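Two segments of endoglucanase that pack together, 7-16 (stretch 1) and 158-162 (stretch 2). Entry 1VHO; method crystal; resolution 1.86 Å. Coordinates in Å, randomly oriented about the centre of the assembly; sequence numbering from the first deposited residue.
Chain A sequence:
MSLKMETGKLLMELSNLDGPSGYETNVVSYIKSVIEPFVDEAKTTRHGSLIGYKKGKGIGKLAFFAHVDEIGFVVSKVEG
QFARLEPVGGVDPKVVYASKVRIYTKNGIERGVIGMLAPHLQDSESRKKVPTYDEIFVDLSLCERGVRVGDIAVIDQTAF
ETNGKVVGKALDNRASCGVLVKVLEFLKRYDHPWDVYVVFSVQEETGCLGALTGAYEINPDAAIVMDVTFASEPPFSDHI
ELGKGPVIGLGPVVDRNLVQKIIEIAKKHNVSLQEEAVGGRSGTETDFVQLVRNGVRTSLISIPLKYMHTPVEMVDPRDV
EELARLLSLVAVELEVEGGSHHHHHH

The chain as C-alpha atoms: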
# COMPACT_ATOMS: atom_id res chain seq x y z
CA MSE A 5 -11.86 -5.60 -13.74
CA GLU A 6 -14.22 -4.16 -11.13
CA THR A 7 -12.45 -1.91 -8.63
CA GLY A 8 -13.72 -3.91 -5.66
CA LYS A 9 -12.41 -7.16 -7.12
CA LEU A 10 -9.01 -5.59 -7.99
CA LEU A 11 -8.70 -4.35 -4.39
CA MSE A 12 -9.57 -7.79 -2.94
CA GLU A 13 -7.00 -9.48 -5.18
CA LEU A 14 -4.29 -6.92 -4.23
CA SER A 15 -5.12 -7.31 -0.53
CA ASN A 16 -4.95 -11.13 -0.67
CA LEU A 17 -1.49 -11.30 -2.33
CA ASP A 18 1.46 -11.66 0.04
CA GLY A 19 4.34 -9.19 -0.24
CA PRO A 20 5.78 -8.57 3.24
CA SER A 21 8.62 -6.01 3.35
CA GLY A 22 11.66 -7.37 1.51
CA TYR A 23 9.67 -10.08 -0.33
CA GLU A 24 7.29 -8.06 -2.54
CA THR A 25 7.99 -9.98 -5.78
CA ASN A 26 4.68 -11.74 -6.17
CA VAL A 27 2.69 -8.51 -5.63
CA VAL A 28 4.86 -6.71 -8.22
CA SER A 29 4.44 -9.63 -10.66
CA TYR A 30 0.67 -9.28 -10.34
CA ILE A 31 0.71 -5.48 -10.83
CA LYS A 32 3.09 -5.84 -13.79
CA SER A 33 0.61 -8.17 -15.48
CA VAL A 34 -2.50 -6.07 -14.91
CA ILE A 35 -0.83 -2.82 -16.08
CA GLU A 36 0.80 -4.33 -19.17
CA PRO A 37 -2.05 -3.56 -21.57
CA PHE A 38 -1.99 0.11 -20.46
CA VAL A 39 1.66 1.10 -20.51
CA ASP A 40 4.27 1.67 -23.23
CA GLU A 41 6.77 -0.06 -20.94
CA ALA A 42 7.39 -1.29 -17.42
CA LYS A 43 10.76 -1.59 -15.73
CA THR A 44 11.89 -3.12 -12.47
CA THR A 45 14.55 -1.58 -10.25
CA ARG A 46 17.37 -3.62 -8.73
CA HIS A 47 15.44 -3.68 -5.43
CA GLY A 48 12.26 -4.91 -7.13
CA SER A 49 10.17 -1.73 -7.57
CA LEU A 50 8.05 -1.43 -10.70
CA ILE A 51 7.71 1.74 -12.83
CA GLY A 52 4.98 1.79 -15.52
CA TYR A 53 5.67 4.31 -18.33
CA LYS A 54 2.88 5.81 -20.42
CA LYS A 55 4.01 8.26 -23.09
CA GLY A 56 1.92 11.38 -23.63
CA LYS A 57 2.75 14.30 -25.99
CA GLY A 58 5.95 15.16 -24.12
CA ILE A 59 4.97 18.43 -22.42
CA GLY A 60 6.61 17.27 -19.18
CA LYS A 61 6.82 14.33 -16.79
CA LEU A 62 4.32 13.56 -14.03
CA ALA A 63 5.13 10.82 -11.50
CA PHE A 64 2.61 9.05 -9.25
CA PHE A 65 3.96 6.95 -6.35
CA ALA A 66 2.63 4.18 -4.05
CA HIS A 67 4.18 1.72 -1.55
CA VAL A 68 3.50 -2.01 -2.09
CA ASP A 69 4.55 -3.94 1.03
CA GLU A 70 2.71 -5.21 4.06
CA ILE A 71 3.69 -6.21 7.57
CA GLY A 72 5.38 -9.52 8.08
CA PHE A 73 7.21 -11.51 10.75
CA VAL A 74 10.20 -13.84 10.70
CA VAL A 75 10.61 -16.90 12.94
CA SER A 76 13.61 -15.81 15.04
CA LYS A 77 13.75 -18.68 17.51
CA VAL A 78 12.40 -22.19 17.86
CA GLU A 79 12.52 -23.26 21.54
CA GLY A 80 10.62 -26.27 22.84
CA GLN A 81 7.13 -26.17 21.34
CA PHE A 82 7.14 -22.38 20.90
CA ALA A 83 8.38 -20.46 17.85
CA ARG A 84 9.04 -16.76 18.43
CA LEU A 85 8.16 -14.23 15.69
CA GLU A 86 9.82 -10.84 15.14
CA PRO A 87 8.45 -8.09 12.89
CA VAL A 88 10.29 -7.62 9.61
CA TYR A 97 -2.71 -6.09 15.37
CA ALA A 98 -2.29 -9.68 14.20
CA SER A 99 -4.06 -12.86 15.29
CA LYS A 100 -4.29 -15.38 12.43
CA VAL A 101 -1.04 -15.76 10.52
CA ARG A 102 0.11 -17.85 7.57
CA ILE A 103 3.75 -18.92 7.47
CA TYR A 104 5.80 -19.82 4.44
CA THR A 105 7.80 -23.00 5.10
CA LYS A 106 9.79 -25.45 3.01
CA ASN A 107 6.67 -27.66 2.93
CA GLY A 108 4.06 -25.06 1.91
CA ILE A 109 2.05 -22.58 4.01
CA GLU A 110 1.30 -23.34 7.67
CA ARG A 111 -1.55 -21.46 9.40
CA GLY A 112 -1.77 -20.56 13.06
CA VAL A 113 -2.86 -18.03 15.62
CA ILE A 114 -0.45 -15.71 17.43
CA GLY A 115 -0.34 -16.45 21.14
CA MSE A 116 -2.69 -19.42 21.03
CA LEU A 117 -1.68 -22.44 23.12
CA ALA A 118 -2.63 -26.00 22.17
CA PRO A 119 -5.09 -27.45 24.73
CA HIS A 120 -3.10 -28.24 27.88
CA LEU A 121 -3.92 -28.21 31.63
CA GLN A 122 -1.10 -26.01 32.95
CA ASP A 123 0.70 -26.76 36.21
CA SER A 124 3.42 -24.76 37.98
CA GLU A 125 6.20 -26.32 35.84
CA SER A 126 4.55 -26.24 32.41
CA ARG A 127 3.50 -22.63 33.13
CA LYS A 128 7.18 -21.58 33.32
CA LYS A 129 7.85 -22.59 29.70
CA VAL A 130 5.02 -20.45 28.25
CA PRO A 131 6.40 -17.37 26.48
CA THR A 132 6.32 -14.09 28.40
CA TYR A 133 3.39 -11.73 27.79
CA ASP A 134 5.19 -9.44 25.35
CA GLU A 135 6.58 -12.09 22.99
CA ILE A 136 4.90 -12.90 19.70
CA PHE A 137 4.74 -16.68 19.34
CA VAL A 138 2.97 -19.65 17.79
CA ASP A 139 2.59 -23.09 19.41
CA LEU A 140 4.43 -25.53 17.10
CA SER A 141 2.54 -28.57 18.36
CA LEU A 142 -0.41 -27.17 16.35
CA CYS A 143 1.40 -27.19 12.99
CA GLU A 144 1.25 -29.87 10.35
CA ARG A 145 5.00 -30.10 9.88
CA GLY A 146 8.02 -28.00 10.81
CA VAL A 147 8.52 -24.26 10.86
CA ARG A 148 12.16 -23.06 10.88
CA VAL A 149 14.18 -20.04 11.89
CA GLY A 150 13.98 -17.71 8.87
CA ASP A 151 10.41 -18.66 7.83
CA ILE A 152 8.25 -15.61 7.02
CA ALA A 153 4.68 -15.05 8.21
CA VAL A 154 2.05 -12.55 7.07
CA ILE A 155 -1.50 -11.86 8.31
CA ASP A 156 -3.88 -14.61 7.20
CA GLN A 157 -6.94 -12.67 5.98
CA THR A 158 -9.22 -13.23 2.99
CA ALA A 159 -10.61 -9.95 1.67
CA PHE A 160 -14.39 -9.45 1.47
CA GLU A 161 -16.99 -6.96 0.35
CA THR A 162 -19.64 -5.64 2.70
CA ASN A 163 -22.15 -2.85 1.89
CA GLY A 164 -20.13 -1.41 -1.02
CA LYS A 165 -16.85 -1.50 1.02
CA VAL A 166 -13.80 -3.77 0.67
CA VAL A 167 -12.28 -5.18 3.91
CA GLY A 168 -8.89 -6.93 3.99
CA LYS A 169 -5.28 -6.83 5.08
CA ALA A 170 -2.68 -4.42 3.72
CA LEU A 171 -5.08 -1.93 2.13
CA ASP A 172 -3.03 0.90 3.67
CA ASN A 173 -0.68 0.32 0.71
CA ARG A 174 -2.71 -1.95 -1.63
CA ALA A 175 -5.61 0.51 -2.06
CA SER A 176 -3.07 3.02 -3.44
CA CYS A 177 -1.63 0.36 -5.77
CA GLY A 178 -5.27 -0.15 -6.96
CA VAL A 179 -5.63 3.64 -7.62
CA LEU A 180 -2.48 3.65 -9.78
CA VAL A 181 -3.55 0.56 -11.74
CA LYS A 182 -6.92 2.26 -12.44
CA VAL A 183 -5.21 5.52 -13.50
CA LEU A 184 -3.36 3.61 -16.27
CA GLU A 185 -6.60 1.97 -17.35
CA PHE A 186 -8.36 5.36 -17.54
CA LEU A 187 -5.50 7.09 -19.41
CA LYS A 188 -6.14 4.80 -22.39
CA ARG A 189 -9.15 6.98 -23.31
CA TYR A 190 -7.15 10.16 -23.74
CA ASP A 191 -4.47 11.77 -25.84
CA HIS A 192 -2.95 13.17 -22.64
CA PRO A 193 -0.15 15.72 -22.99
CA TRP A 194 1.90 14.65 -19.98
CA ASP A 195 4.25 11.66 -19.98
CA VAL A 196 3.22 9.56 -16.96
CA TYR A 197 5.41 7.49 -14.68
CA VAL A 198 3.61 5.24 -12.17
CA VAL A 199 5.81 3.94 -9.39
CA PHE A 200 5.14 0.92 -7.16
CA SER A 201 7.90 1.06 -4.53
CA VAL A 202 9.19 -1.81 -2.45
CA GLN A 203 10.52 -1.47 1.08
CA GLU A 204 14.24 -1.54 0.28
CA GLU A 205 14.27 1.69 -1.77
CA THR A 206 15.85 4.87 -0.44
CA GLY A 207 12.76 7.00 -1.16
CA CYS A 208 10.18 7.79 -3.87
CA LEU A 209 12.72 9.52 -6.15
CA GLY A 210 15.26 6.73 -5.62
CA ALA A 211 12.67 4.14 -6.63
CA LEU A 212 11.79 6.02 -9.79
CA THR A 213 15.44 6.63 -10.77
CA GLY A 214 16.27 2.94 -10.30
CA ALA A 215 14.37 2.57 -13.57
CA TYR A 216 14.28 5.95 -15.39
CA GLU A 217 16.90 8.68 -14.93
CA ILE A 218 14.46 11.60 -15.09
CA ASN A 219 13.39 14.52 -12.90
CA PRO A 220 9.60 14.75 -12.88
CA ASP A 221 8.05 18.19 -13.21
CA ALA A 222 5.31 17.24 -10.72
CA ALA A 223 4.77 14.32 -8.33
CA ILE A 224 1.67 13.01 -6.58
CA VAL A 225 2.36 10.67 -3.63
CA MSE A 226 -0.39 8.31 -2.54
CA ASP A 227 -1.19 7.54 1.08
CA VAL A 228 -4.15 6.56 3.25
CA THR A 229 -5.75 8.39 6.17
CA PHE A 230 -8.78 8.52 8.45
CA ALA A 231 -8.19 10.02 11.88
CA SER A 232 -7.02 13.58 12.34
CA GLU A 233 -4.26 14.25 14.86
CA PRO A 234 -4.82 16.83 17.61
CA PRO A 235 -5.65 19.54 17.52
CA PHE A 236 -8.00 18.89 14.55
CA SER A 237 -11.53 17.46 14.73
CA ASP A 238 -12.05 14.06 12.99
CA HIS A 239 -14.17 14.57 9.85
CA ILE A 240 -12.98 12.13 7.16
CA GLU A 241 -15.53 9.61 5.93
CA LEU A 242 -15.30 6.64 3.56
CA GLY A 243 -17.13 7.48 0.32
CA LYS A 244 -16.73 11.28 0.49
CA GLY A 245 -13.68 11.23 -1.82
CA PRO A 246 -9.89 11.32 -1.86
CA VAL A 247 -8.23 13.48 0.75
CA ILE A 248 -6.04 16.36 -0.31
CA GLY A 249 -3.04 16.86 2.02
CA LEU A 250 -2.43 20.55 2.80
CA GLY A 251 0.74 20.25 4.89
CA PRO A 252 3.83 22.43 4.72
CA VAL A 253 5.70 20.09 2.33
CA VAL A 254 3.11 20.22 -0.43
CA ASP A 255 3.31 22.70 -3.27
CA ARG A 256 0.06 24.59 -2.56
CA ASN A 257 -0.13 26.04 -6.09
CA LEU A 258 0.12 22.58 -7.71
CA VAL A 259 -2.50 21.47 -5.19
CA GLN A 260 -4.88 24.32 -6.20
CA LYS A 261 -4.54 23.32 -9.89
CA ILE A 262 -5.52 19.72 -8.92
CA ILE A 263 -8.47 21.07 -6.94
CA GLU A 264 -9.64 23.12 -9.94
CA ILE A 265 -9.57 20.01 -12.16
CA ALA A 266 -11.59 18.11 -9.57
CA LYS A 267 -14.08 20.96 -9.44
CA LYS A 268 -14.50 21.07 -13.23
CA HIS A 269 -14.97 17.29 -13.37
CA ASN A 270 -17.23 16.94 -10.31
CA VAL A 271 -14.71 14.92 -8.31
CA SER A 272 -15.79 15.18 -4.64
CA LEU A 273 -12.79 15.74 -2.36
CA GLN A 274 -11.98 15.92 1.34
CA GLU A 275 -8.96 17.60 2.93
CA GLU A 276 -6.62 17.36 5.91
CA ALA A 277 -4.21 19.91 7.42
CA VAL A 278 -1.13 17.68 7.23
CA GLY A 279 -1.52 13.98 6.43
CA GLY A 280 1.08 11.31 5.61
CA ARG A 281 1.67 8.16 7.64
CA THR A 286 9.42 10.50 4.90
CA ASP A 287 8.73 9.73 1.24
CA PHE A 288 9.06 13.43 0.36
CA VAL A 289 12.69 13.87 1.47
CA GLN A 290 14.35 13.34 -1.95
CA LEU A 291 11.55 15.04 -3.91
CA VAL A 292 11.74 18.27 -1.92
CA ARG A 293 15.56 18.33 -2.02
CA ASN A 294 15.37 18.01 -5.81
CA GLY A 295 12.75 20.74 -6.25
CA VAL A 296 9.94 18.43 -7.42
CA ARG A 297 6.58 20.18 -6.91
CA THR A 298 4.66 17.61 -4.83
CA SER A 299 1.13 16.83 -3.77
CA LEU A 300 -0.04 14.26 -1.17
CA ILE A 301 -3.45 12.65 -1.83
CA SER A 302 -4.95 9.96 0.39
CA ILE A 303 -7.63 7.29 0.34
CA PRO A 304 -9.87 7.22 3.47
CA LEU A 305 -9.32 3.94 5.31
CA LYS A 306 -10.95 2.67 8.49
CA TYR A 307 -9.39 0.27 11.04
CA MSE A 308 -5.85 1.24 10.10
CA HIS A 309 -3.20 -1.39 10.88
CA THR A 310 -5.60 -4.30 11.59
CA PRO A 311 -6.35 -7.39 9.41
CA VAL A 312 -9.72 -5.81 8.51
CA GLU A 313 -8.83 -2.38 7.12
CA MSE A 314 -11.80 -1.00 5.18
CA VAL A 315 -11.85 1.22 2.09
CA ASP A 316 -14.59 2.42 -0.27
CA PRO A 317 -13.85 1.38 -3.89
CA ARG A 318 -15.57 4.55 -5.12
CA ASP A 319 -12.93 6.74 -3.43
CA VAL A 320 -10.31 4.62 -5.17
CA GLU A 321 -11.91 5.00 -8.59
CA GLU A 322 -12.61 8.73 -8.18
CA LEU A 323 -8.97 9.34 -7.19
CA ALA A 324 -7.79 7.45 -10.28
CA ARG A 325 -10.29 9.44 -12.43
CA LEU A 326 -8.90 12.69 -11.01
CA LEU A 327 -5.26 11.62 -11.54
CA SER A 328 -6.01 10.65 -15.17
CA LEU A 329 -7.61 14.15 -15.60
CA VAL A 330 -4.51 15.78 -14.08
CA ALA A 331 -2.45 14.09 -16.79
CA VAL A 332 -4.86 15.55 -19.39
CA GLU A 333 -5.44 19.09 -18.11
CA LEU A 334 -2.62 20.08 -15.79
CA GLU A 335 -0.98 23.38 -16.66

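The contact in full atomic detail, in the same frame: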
# COMPACT_ATOMS: atom_id res chain seq x y z
N THR A 7 -13.37 -2.48 -9.62
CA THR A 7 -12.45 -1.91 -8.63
C THR A 7 -12.46 -2.69 -7.33
O THR A 7 -11.35 -2.97 -6.84
CB THR A 7 -12.80 -0.42 -8.36
OG1 THR A 7 -12.67 0.20 -9.66
CG2 THR A 7 -11.77 0.15 -7.37
N GLY A 8 -13.64 -3.12 -6.92
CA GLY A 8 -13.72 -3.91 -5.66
C GLY A 8 -12.96 -5.20 -5.79
O GLY A 8 -12.19 -5.61 -4.87
N LYS A 9 -13.13 -5.90 -6.90
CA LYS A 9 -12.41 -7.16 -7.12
C LYS A 9 -10.90 -6.95 -7.21
O LYS A 9 -10.15 -7.79 -6.72
CB LYS A 9 -12.89 -7.90 -8.36
CG LYS A 9 -12.19 -9.23 -8.60
CD LYS A 9 -12.35 -10.18 -7.40
CE LYS A 9 -12.50 -11.63 -7.89
NZ LYS A 9 -11.19 -12.36 -7.76
N LEU A 10 -10.44 -5.89 -7.87
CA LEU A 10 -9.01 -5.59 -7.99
C LEU A 10 -8.42 -5.37 -6.59
O LEU A 10 -7.31 -5.81 -6.30
CB LEU A 10 -8.78 -4.32 -8.82
CG LEU A 10 -7.37 -3.70 -8.82
CD1 LEU A 10 -6.35 -4.60 -9.47
CD2 LEU A 10 -7.43 -2.35 -9.58
N LEU A 11 -9.14 -4.60 -5.77
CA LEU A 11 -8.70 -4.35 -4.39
C LEU A 11 -8.66 -5.65 -3.60
O LEU A 11 -7.68 -5.80 -2.84
CB LEU A 11 -9.64 -3.33 -3.74
CG LEU A 11 -9.50 -1.90 -4.32
CD1 LEU A 11 -10.65 -1.02 -3.77
CD2 LEU A 11 -8.15 -1.29 -3.95
N MSE A 12 -9.65 -6.51 -3.69
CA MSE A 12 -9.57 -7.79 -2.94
C MSE A 12 -8.40 -8.64 -3.38
O MSE A 12 -7.62 -9.20 -2.55
CB MSE A 12 -10.91 -8.54 -3.12
CG MSE A 12 -12.01 -7.90 -2.28
SE MSE A 12 -13.57 -9.04 -2.34
CE MSE A 12 -14.11 -8.72 -4.12
N GLU A 13 -8.11 -8.66 -4.69
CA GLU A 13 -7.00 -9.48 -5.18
C GLU A 13 -5.67 -8.89 -4.69
O GLU A 13 -4.81 -9.68 -4.29
CB GLU A 13 -6.98 -9.62 -6.71
CG GLU A 13 -8.19 -10.40 -7.21
CD GLU A 13 -8.11 -10.78 -8.69
OE1 GLU A 13 -7.28 -10.33 -9.48
OE2 GLU A 13 -8.97 -11.59 -9.09
N LEU A 14 -5.56 -7.56 -4.67
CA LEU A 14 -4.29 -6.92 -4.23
C LEU A 14 -4.09 -7.16 -2.73
O LEU A 14 -3.00 -7.47 -2.30
CB LEU A 14 -4.30 -5.42 -4.53
CG LEU A 14 -4.07 -5.04 -6.02
CD1 LEU A 14 -4.42 -3.56 -6.24
CD2 LEU A 14 -2.61 -5.32 -6.37
N SER A 15 -5.19 -7.07 -1.99
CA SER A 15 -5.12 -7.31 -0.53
C SER A 15 -4.72 -8.75 -0.22
O SER A 15 -3.89 -8.98 0.69
CB SER A 15 -6.53 -7.02 0.01
OG SER A 15 -6.58 -7.44 1.38
N ASN A 16 -5.25 -9.72 -0.96
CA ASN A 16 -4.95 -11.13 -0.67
C ASN A 16 -3.53 -11.55 -1.01
O ASN A 16 -3.06 -12.53 -0.39
CB ASN A 16 -5.94 -12.07 -1.38
CG ASN A 16 -7.33 -11.98 -0.77
OD1 ASN A 16 -7.52 -11.63 0.39
ND2 ASN A 16 -8.35 -12.33 -1.57
N THR A 158 -8.64 -13.16 4.36
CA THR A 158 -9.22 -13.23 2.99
C THR A 158 -10.10 -11.98 2.84
O THR A 158 -10.96 -11.75 3.69
CB THR A 158 -10.05 -14.51 2.89
OG1 THR A 158 -9.09 -15.62 2.91
CG2 THR A 158 -10.81 -14.62 1.56
N ALA A 159 -9.84 -11.18 1.82
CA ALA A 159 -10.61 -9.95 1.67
C ALA A 159 -12.09 -10.22 1.37
O ALA A 159 -12.41 -11.24 0.73
CB ALA A 159 -10.01 -9.10 0.55
N PHE A 160 -12.95 -9.28 1.75
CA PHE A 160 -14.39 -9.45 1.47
C PHE A 160 -15.02 -8.09 1.18
O PHE A 160 -14.46 -7.02 1.39
CB PHE A 160 -15.14 -10.11 2.63
CG PHE A 160 -15.16 -9.44 3.97
CD1 PHE A 160 -16.13 -8.49 4.27
CD2 PHE A 160 -14.22 -9.70 4.93
CE1 PHE A 160 -16.15 -7.86 5.51
CE2 PHE A 160 -14.22 -9.10 6.17
CZ PHE A 160 -15.20 -8.15 6.45
N GLU A 161 -16.22 -8.17 0.62
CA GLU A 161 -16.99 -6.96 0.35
C GLU A 161 -18.19 -6.97 1.30
O GLU A 161 -18.74 -8.03 1.66
CB GLU A 161 -17.51 -6.99 -1.10
CG GLU A 161 -16.40 -6.73 -2.10
CD GLU A 161 -16.83 -6.80 -3.55
OE1 GLU A 161 -17.46 -7.83 -3.92
OE2 GLU A 161 -16.49 -5.88 -4.33
N THR A 162 -18.49 -5.80 1.83
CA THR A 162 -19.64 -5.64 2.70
C THR A 162 -20.22 -4.24 2.45
O THR A 162 -19.45 -3.30 2.43
CB THR A 162 -19.34 -5.83 4.18
OG1 THR A 162 -20.55 -5.54 4.93
CG2 THR A 162 -18.24 -4.87 4.66
O HOH W 1 -11.17 -12.43 -1.42

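The packing of helix 7-16 against segment 158-162 is a small, mixed contact in which Met12 and Ala159 form the centre and Glu161 extends the packing toward the helix start, while a single amide side chain hydrogen-bonds across one end. Helix 7-16 and strand 160-162 run at 138° between their N-to-C directions, with axes 9.1 Å apart at closest; the two stretches bury 312 Å² between them, most of it at Met12 and Ala159.

The polar anchor lies at Asn16. Its CA-CB bond points sideways, but with chi1 at -69° (m) the amide swings nearer to the opposing backbone, and Ala159 N donates a hydrogen bond to Asn16 OD1 (2.8 Å, 161° at the hydrogen). The other half of the amide is used as well: the oxygen O of a water accepts from Asn16 ND2 (2.8 Å) and donates to Ala159 O (2.8 Å). Asparagine suits this position because its one carboxamide can both accept and donate, and so it serves both polar groups of the Ala159 backbone, one directly and one through water.

Beside this anchor, Met12, present as selenomethionine, and Ala159 point their CB atoms toward each other's stretch. The small methyl of Ala159 permits close approach: the CA atoms of Met12 and Ala159 are 5.2 Å apart, and Met12 CG lies 3.7 Å from Ala159 CB. The same methyl also meets Ser15, with Ser15 OG 3.9 Å from Ala159 CB; that hydroxyl is hydrogen-bonded elsewhere in the structure. Beyond Ala159, the unbranched Met12 side chain extends to SE, 3.9 Å from Phe160 CA, and then turns at chi3 (-72°, m), so that CE lies 3.4 Å from Glu161 CD.

Glu161 closes the far end by packing. Its carboxylate reaches the helix at Gly8, where Glu161 OE2 lies 3.7 Å from Gly8 CA. Glycine fits here for a steric reason: an ideal CB would fall 2.3 Å from Glu161 OE2, a clash.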